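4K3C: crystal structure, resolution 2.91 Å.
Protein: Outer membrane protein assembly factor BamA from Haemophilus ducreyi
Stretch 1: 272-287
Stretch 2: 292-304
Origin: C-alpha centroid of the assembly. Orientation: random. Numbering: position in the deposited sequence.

Stretch 1 272-287: KLRNVEREYTREKYVN
Stretch 2 292-304: PINPQNSHYDRIQ

Stretch 1 runs from a strand (272-274) through a loop into a helix (280-287). Stretch 2 is mostly loop and ends in a strand (303-304). The strands pair antiparallel, Lys272 opposite Gln304 and Leu273 opposite Ile303. Leu273 N donates to Ile303 O at 2.9 Å, and Ile303 N to Leu273 O at 3.3 Å. Leu273 (m, p) and Ile303 (m, t) share one sheet face, CB to CB 4.3 Å. Beyond the strands, a weak bond joins Tyr300 N to Val276 O at 3.5 Å.

Tyr300, buried, is the centre of the contact. Its chi1 of -56° and chi2 of -75° bring the ring between helix and loop. The flat ring offers both faces: Val286 CG2 lies over one, 3.7 Å from the Tyr300 ring centroid, and Arg278 CB over the opposite one, 4.0 Å from the same Tyr300 centroid. Val276 CG1 meets the edge, 3.4 Å from Tyr300 CD2.

Arg278 has phi/psi 69/91 and an extended t, t, t side chain. This carries its guanidinium to Glu283. Arg278 NH2 forms a salt bridge with Glu283 OE2 at 2.6 Å, within stretch 1; it holds the arginine against Ile293. Ile293 CG2 covers one guanidinium face, 3.4 Å from Arg278 NE. Val286 (t) also packs CG2 on Ile303 CD1 at 3.9 Å. Apolar Leu273, Val286 and Ile303 suit their buried places.

His299 (m) receives Glu277 CA over its ring, 3.7 Å from the His299 centroid. Arg274 NH2 and Arg302 NH2, like charges, approach to 3.0 Å at the exposed margin.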

# COMPACT_ATOMS: atom_id res chain seq x y z
N LYS A 272 0.73 -5.48 28.36
CA LYS A 272 0.70 -6.22 29.61
C LYS A 272 1.16 -7.63 29.31
O LYS A 272 0.61 -8.28 28.41
CB LYS A 272 -0.71 -6.20 30.20
CG LYS A 272 -0.83 -6.77 31.62
CD LYS A 272 -2.28 -6.83 32.12
CE LYS A 272 -2.97 -5.46 32.14
NZ LYS A 272 -3.56 -5.08 30.82
N LEU A 273 2.17 -8.11 30.03
CA LEU A 273 2.71 -9.44 29.77
C LEU A 273 2.59 -10.39 30.96
O LEU A 273 2.87 -10.02 32.10
CB LEU A 273 4.16 -9.36 29.27
CG LEU A 273 4.32 -8.88 27.82
CD1 LEU A 273 4.23 -7.36 27.69
CD2 LEU A 273 5.60 -9.41 27.17
N ARG A 274 2.13 -11.61 30.68
CA ARG A 274 1.97 -12.67 31.68
C ARG A 274 2.68 -13.91 31.14
O ARG A 274 3.08 -13.94 29.96
CB ARG A 274 0.48 -12.95 31.92
CG ARG A 274 -0.22 -13.74 30.80
CD ARG A 274 -1.71 -13.40 30.66
NE ARG A 274 -2.45 -13.59 31.91
CZ ARG A 274 -3.59 -12.99 32.21
NH1 ARG A 274 -4.15 -12.13 31.36
NH2 ARG A 274 -4.19 -13.24 33.38
N ASN A 275 2.83 -14.94 31.98
CA ASN A 275 3.67 -16.09 31.66
C ASN A 275 5.08 -15.50 31.66
O ASN A 275 5.51 -14.96 32.68
CB ASN A 275 3.25 -16.72 30.30
CG ASN A 275 4.09 -17.93 29.90
OD1 ASN A 275 5.28 -18.02 30.19
ND2 ASN A 275 3.46 -18.86 29.18
N VAL A 276 5.77 -15.56 30.52
CA VAL A 276 7.17 -15.15 30.40
C VAL A 276 8.03 -15.98 31.33
O VAL A 276 8.23 -15.61 32.49
CB VAL A 276 7.40 -13.67 30.72
CG1 VAL A 276 8.74 -13.25 30.17
CG2 VAL A 276 6.30 -12.82 30.12
N GLU A 277 8.56 -17.09 30.82
CA GLU A 277 9.12 -18.14 31.68
C GLU A 277 10.53 -17.87 32.16
O GLU A 277 11.20 -18.78 32.64
CB GLU A 277 8.99 -19.54 31.05
CG GLU A 277 10.08 -19.94 30.07
CD GLU A 277 10.74 -21.24 30.49
OE1 GLU A 277 11.21 -21.33 31.64
OE2 GLU A 277 10.79 -22.18 29.66
N ARG A 278 10.95 -16.62 32.04
CA ARG A 278 12.20 -16.16 32.65
C ARG A 278 13.46 -16.73 32.01
O ARG A 278 13.95 -17.79 32.41
CB ARG A 278 12.21 -16.38 34.17
CG ARG A 278 13.44 -15.81 34.86
CD ARG A 278 13.35 -15.92 36.38
NE ARG A 278 14.47 -15.24 37.01
CZ ARG A 278 15.21 -15.75 38.00
NH1 ARG A 278 14.93 -16.95 38.49
NH2 ARG A 278 16.21 -15.05 38.50
N GLU A 279 13.98 -16.02 31.02
CA GLU A 279 15.27 -16.37 30.45
C GLU A 279 16.29 -15.22 30.53
O GLU A 279 15.97 -14.10 30.92
CB GLU A 279 15.12 -16.92 29.03
CG GLU A 279 14.89 -15.88 27.96
CD GLU A 279 16.17 -15.19 27.55
OE1 GLU A 279 16.25 -13.96 27.73
OE2 GLU A 279 17.12 -15.88 27.11
N TYR A 280 17.50 -15.52 30.10
CA TYR A 280 18.68 -14.70 30.35
C TYR A 280 18.63 -13.27 29.81
O TYR A 280 18.68 -12.32 30.59
CB TYR A 280 19.90 -15.42 29.80
CG TYR A 280 21.16 -14.63 29.91
CD1 TYR A 280 21.83 -14.52 31.10
CD2 TYR A 280 21.69 -13.99 28.79
CE1 TYR A 280 22.98 -13.79 31.20
CE2 TYR A 280 22.85 -13.26 28.88
CZ TYR A 280 23.49 -13.17 30.09
OH TYR A 280 24.63 -12.44 30.18
N THR A 281 18.56 -13.11 28.49
CA THR A 281 18.48 -11.80 27.86
C THR A 281 17.24 -11.02 28.28
O THR A 281 17.28 -9.79 28.45
CB THR A 281 18.47 -11.94 26.35
OG1 THR A 281 19.78 -12.32 25.91
CG2 THR A 281 18.05 -10.63 25.67
N ARG A 282 16.13 -11.73 28.45
CA ARG A 282 14.89 -11.10 28.88
C ARG A 282 15.03 -10.49 30.25
O ARG A 282 14.55 -9.39 30.48
CB ARG A 282 13.77 -12.12 28.93
CG ARG A 282 13.20 -12.45 27.59
CD ARG A 282 12.08 -13.42 27.79
NE ARG A 282 11.34 -13.67 26.56
CZ ARG A 282 10.54 -14.71 26.40
NH1 ARG A 282 10.39 -15.59 27.40
NH2 ARG A 282 9.90 -14.87 25.25
N GLU A 283 15.66 -11.23 31.16
CA GLU A 283 15.89 -10.77 32.53
C GLU A 283 16.58 -9.41 32.53
O GLU A 283 16.24 -8.50 33.31
CB GLU A 283 16.75 -11.78 33.30
CG GLU A 283 15.99 -12.58 34.34
CD GLU A 283 16.53 -12.38 35.71
OE1 GLU A 283 17.11 -11.31 35.94
OE2 GLU A 283 16.39 -13.29 36.56
N LYS A 284 17.53 -9.28 31.61
CA LYS A 284 18.31 -8.07 31.45
C LYS A 284 17.38 -6.90 31.20
O LYS A 284 17.65 -5.78 31.63
CB LYS A 284 19.27 -8.25 30.28
CG LYS A 284 20.48 -7.40 30.35
CD LYS A 284 21.57 -8.03 29.51
CE LYS A 284 21.91 -9.42 30.01
NZ LYS A 284 23.12 -9.95 29.32
N TYR A 285 16.27 -7.18 30.51
CA TYR A 285 15.22 -6.18 30.26
C TYR A 285 14.35 -5.95 31.47
O TYR A 285 13.99 -4.82 31.79
CB TYR A 285 14.30 -6.62 29.13
CG TYR A 285 13.08 -5.74 29.05
CD1 TYR A 285 13.19 -4.39 28.74
CD2 TYR A 285 11.81 -6.25 29.30
CE1 TYR A 285 12.09 -3.57 28.67
CE2 TYR A 285 10.69 -5.42 29.23
CZ TYR A 285 10.84 -4.09 28.91
OH TYR A 285 9.76 -3.25 28.83
N VAL A 286 13.96 -7.05 32.10
CA VAL A 286 13.13 -7.00 33.28
C VAL A 286 13.84 -6.16 34.32
O VAL A 286 13.25 -5.25 34.90
CB VAL A 286 12.85 -8.41 33.80
CG1 VAL A 286 12.43 -8.38 35.27
CG2 VAL A 286 11.81 -9.09 32.93
N ASN A 287 15.13 -6.45 34.54
CA ASN A 287 15.90 -5.68 35.50
C ASN A 287 16.09 -4.25 35.04
O ASN A 287 16.00 -3.32 35.84
CB ASN A 287 17.24 -6.34 35.79
CG ASN A 287 17.16 -7.36 36.89
OD1 ASN A 287 17.25 -8.55 36.64
ND2 ASN A 287 17.01 -6.89 38.12
N PRO A 292 10.36 -6.45 39.93
CA PRO A 292 10.98 -7.47 40.79
C PRO A 292 10.87 -8.87 40.18
O PRO A 292 10.09 -9.07 39.25
CB PRO A 292 10.17 -7.40 42.09
CG PRO A 292 9.26 -6.19 41.95
CD PRO A 292 9.06 -6.01 40.47
N ILE A 293 11.64 -9.81 40.72
CA ILE A 293 11.66 -11.18 40.21
C ILE A 293 11.44 -12.19 41.33
O ILE A 293 10.58 -13.07 41.22
CB ILE A 293 13.00 -11.51 39.51
CG1 ILE A 293 13.29 -10.52 38.39
CG2 ILE A 293 12.98 -12.93 38.96
CD1 ILE A 293 14.74 -10.50 37.98
N ASN A 294 12.22 -12.04 42.40
CA ASN A 294 12.29 -12.98 43.53
C ASN A 294 12.31 -14.47 43.17
O ASN A 294 11.27 -15.11 43.03
CB ASN A 294 11.26 -12.65 44.64
N PRO A 295 13.44 -15.15 42.99
CA PRO A 295 13.24 -16.60 42.87
C PRO A 295 12.44 -17.06 44.09
O PRO A 295 11.85 -16.19 44.72
CB PRO A 295 14.65 -17.16 42.88
CG PRO A 295 15.49 -16.09 43.44
CD PRO A 295 14.86 -14.80 43.11
N GLN A 296 12.50 -18.30 44.55
CA GLN A 296 12.24 -19.56 43.86
C GLN A 296 11.16 -19.52 42.77
O GLN A 296 10.79 -20.54 42.20
CB GLN A 296 11.90 -20.66 44.87
N ASN A 297 10.67 -18.32 42.48
CA ASN A 297 9.72 -18.15 41.39
C ASN A 297 10.43 -18.30 40.05
O ASN A 297 11.37 -17.57 39.74
CB ASN A 297 9.04 -16.77 41.45
CG ASN A 297 8.19 -16.58 42.70
OD1 ASN A 297 8.09 -17.47 43.56
ND2 ASN A 297 7.58 -15.41 42.82
N SER A 298 9.98 -19.27 39.25
CA SER A 298 10.23 -19.20 37.82
C SER A 298 9.21 -18.18 37.36
O SER A 298 8.26 -17.88 38.10
CB SER A 298 10.01 -20.55 37.14
OG SER A 298 8.65 -20.94 37.20
N HIS A 299 9.39 -17.64 36.16
CA HIS A 299 8.49 -16.62 35.62
C HIS A 299 8.54 -15.28 36.36
O HIS A 299 8.98 -15.20 37.51
CB HIS A 299 7.05 -17.14 35.54
CG HIS A 299 6.94 -18.45 34.83
ND1 HIS A 299 7.40 -19.64 35.36
CD2 HIS A 299 6.42 -18.77 33.61
CE1 HIS A 299 7.17 -20.62 34.51
NE2 HIS A 299 6.58 -20.12 33.44
N TYR A 300 8.10 -14.21 35.70
CA TYR A 300 8.18 -12.88 36.29
C TYR A 300 6.85 -12.41 36.83
O TYR A 300 5.80 -12.73 36.29
CB TYR A 300 8.65 -11.87 35.25
CG TYR A 300 9.96 -12.21 34.61
CD1 TYR A 300 11.16 -12.04 35.29
CD2 TYR A 300 10.00 -12.70 33.32
CE1 TYR A 300 12.36 -12.37 34.70
CE2 TYR A 300 11.19 -13.01 32.72
CZ TYR A 300 12.37 -12.85 33.42
OH TYR A 300 13.54 -13.17 32.82
N ASP A 301 6.91 -11.63 37.91
CA ASP A 301 5.74 -10.87 38.33
C ASP A 301 5.42 -9.97 37.16
O ASP A 301 6.27 -9.19 36.71
CB ASP A 301 6.05 -10.04 39.59
CG ASP A 301 6.49 -10.89 40.77
OD1 ASP A 301 6.20 -12.11 40.77
OD2 ASP A 301 7.13 -10.34 41.69
N ARG A 302 4.20 -10.09 36.65
CA ARG A 302 3.80 -9.48 35.39
C ARG A 302 4.31 -8.05 35.13
O ARG A 302 4.56 -7.27 36.05
CB ARG A 302 2.28 -9.57 35.22
CG ARG A 302 1.75 -10.99 35.39
CD ARG A 302 0.28 -11.12 34.96
NE ARG A 302 -0.63 -10.33 35.78
CZ ARG A 302 -1.96 -10.45 35.75
NH1 ARG A 302 -2.72 -9.69 36.53
NH2 ARG A 302 -2.52 -11.33 34.94
N ILE A 303 4.47 -7.76 33.84
CA ILE A 303 5.20 -6.61 33.33
C ILE A 303 4.20 -5.73 32.59
O ILE A 303 3.34 -6.25 31.90
CB ILE A 303 6.24 -7.13 32.30
CG1 ILE A 303 7.19 -8.13 32.97
CG2 ILE A 303 7.00 -5.99 31.64
CD1 ILE A 303 7.98 -8.99 32.01
N GLN A 304 4.29 -4.41 32.75
CA GLN A 304 3.35 -3.47 32.12
C GLN A 304 4.11 -2.23 31.67
O GLN A 304 5.17 -1.94 32.21
CB GLN A 304 2.25 -3.01 33.09
CG GLN A 304 1.33 -4.09 33.65
CD GLN A 304 0.01 -3.50 34.17
OE1 GLN A 304 -0.43 -2.46 33.68
NE2 GLN A 304 -0.61 -4.15 35.17